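Local coordinates for uronate isomerase (Caulobacter crescentus, PDB 2Q01), which catalyses the isomerisation of D-glucuronate to D-fructuronate and of D-galacturonate to D-tagaturonate in the breakdown of sugar acids, at residues 182-186 with 187-191. Numbering follows the deposited sequence.
Sequences AAIRE and SGWGG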
ATOM      1  N   ALA B 182     -22.130  14.827 -34.646  1.00 40.43           N
ATOM      2  CA  ALA B 182     -22.386  15.036 -36.074  1.00 44.18           C
ATOM      3  C   ALA B 182     -22.407  16.520 -36.427  1.00 43.68           C
ATOM      4  O   ALA B 182     -21.933  16.913 -37.490  1.00 51.27           O
ATOM      5  CB  ALA B 182     -23.689  14.368 -36.492  1.00 36.74           C
ATOM      6  N   ALA B 183     -22.938  17.336 -35.517  1.00 43.14           N
ATOM      7  CA  ALA B 183     -23.027  18.780 -35.714  1.00 40.71           C
ATOM      8  C   ALA B 183     -21.665  19.458 -35.608  1.00 40.92           C
ATOM      9  O   ALA B 183     -21.432  20.480 -36.252  1.00 52.68           O
ATOM     10  CB  ALA B 183     -23.999  19.388 -34.723  1.00 40.65           C
ATOM     11  N   ILE B 184     -20.780  18.886 -34.793  1.00 45.01           N
ATOM     12  CA  ILE B 184     -19.421  19.391 -34.627  1.00 46.41           C
ATOM     13  C   ILE B 184     -18.627  19.174 -35.910  1.00 51.90           C
ATOM     14  O   ILE B 184     -17.953  20.089 -36.393  1.00 65.76           O
ATOM     15  CB  ILE B 184     -18.705  18.746 -33.407  1.00 42.81           C
ATOM     16  CG1 ILE B 184     -19.176  19.399 -32.103  1.00 37.15           C
ATOM     17  CG2 ILE B 184     -17.175  18.872 -33.519  1.00 52.63           C
ATOM     18  CD1 ILE B 184     -18.916  18.558 -30.855  1.00 28.87           C
ATOM     19  N   ARG B 185     -18.710  17.968 -36.463  1.00 49.18           N
ATOM     20  CA  ARG B 185     -17.980  17.634 -37.682  1.00 50.35           C
ATOM     21  C   ARG B 185     -18.449  18.482 -38.861  1.00 53.26           C
ATOM     22  O   ARG B 185     -17.638  18.986 -39.639  1.00 59.62           O
ATOM     23  CB  ARG B 185     -18.134  16.147 -38.008  1.00 48.42           C
ATOM     24  CG  ARG B 185     -18.004  15.231 -36.802  1.00 47.69           C
ATOM     25  CD  ARG B 185     -17.756  13.792 -37.227  1.00 44.30           C
ATOM     26  NE  ARG B 185     -18.990  13.115 -37.611  1.00 54.56           N
ATOM     27  CZ  ARG B 185     -19.879  12.635 -36.747  1.00 49.34           C
ATOM     28  NH1 ARG B 185     -20.975  12.033 -37.187  1.00 57.10           N
ATOM     29  NH2 ARG B 185     -19.672  12.757 -35.444  1.00 37.71           N
ATOM     30  N   GLU B 186     -19.763  18.632 -38.987  1.00 56.84           N
ATOM     31  CA  GLU B 186     -20.364  19.262 -40.159  1.00 58.84           C
ATOM     32  C   GLU B 186     -20.099  20.765 -40.218  1.00 61.66           C
ATOM     33  O   GLU B 186     -20.160  21.367 -41.295  1.00 66.27           O
ATOM     34  CB  GLU B 186     -21.862  18.991 -40.207  1.00 59.52           C
ATOM     35  CG  GLU B 186     -22.221  17.612 -40.719  1.00 74.77           C
ATOM     36  CD  GLU B 186     -23.708  17.454 -40.926  1.00 91.18           C
ATOM     37  OE1 GLU B 186     -24.457  17.420 -39.926  1.00 90.76           O
ATOM     38  OE2 GLU B 186     -24.126  17.371 -42.098  1.00 94.34           O
ATOM     39  N   SER B 187     -19.804  21.363 -39.064  1.00 59.64           N
ATOM     40  CA  SER B 187     -19.489  22.790 -38.982  1.00 60.50           C
ATOM     41  C   SER B 187     -18.098  23.081 -39.530  1.00 62.40           C
ATOM     42  O   SER B 187     -17.278  22.172 -39.677  1.00 60.11           O
ATOM     43  CB  SER B 187     -19.603  23.297 -37.541  1.00 60.38           C
ATOM     44  OG  SER B 187     -18.536  22.826 -36.738  1.00 50.88           O
ATOM     45  N   GLY B 188     -17.841  24.356 -39.822  1.00 67.43           N
ATOM     46  CA  GLY B 188     -16.548  24.799 -40.358  1.00 69.86           C
ATOM     47  C   GLY B 188     -15.406  24.732 -39.360  1.00 64.76           C
ATOM     48  O   GLY B 188     -14.239  24.657 -39.750  1.00 69.54           O
ATOM     49  N   TRP B 189     -15.755  24.772 -38.074  1.00 60.93           N
ATOM     50  CA  TRP B 189     -14.823  24.602 -36.963  1.00 55.69           C
ATOM     51  C   TRP B 189     -14.163  23.226 -37.016  1.00 59.19           C
ATOM     52  O   TRP B 189     -14.831  22.222 -37.264  1.00 61.63           O
ATOM     53  CB  TRP B 189     -15.587  24.761 -35.657  1.00 50.17           C
ATOM     54  CG  TRP B 189     -14.746  24.798 -34.421  1.00 54.74           C
ATOM     55  CD1 TRP B 189     -13.850  25.765 -34.065  1.00 43.70           C
ATOM     56  CD2 TRP B 189     -14.756  23.847 -33.350  1.00 52.51           C
ATOM     57  NE1 TRP B 189     -13.293  25.469 -32.847  1.00 42.56           N
ATOM     58  CE2 TRP B 189     -13.829  24.296 -32.385  1.00 53.44           C
ATOM     59  CE3 TRP B 189     -15.456  22.653 -33.112  1.00 44.30           C
ATOM     60  CZ2 TRP B 189     -13.583  23.597 -31.200  1.00 46.28           C
ATOM     61  CZ3 TRP B 189     -15.211  21.958 -31.931  1.00 40.29           C
ATOM     62  CH2 TRP B 189     -14.279  22.434 -30.990  1.00 47.49           C
ATOM     63  N   GLY B 190     -12.852  23.192 -36.790  1.00 58.64           N
ATOM     64  CA  GLY B 190     -12.060  21.982 -37.019  1.00 57.27           C
ATOM     65  C   GLY B 190     -11.634  21.223 -35.778  1.00 54.60           C
ATOM     66  O   GLY B 190     -10.691  20.432 -35.826  1.00 50.88           O
ATOM     67  N   GLY B 191     -12.333  21.459 -34.670  1.00 53.69           N
ATOM     68  CA  GLY B 191     -12.037  20.792 -33.405  1.00 50.76           C
ATOM     69  C   GLY B 191     -12.361  19.312 -33.444  1.00 46.79           C
ATOM     70  O   GLY B 191     -13.446  18.915 -33.881  1.00 45.08           O
TER
HETATM   71  O   HOH W   1     -15.714  20.227 -38.728  1.00 22.16           O
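S187 folds its hydroxyl back onto I184, three residues earlier in the chain: OG donates to O of I184 at 2.8 Å. The torsion that permits this sets OG between the backbone N and the carbonyl carbon (chi1 72°). The approach is bent rather than head-on, with a C=O...OG angle of 131° and the hydroxyl tilted 31° from the carbonyl plane. The backbone N of S187 supplies weaker help, lying 3.4 Å from O of A183. It makes a second weak bond to O of I184, and both are long and poorly aligned. With an alanine here, the I184 carbonyl would probably lose its short hydroxyl donor, leaving it the weak amide bond from the same residue. Beyond the serine the chain runs as an irregular loop from helix 179-186 to strand 192-194, which runs parallel to strand 165-169, a helix-to-strand connection within a TIM-barrel-clan enzyme. A water lies within hydrogen-bonding distance of both O of R185 and O of W189, 2.6 Å from the latter, though it need not donate to both at once. On the apolar side I184 and W189 point the same way and lie alongside each other. CG2 of I184, anti to the backbone N, meets the six-membered part of the indole at its edge, near the ring plane, 4.0 Å from CZ3. The same methyl lies 3.7 Å from O of G191, whose N sits 3.6 Å above the indole plane, over the ring centre. F49 of helix 47-51 touches both I184 and W189, while D161 accepts a hydrogen bond from NE1 of the indole and F160 meets that ring edge-to-face.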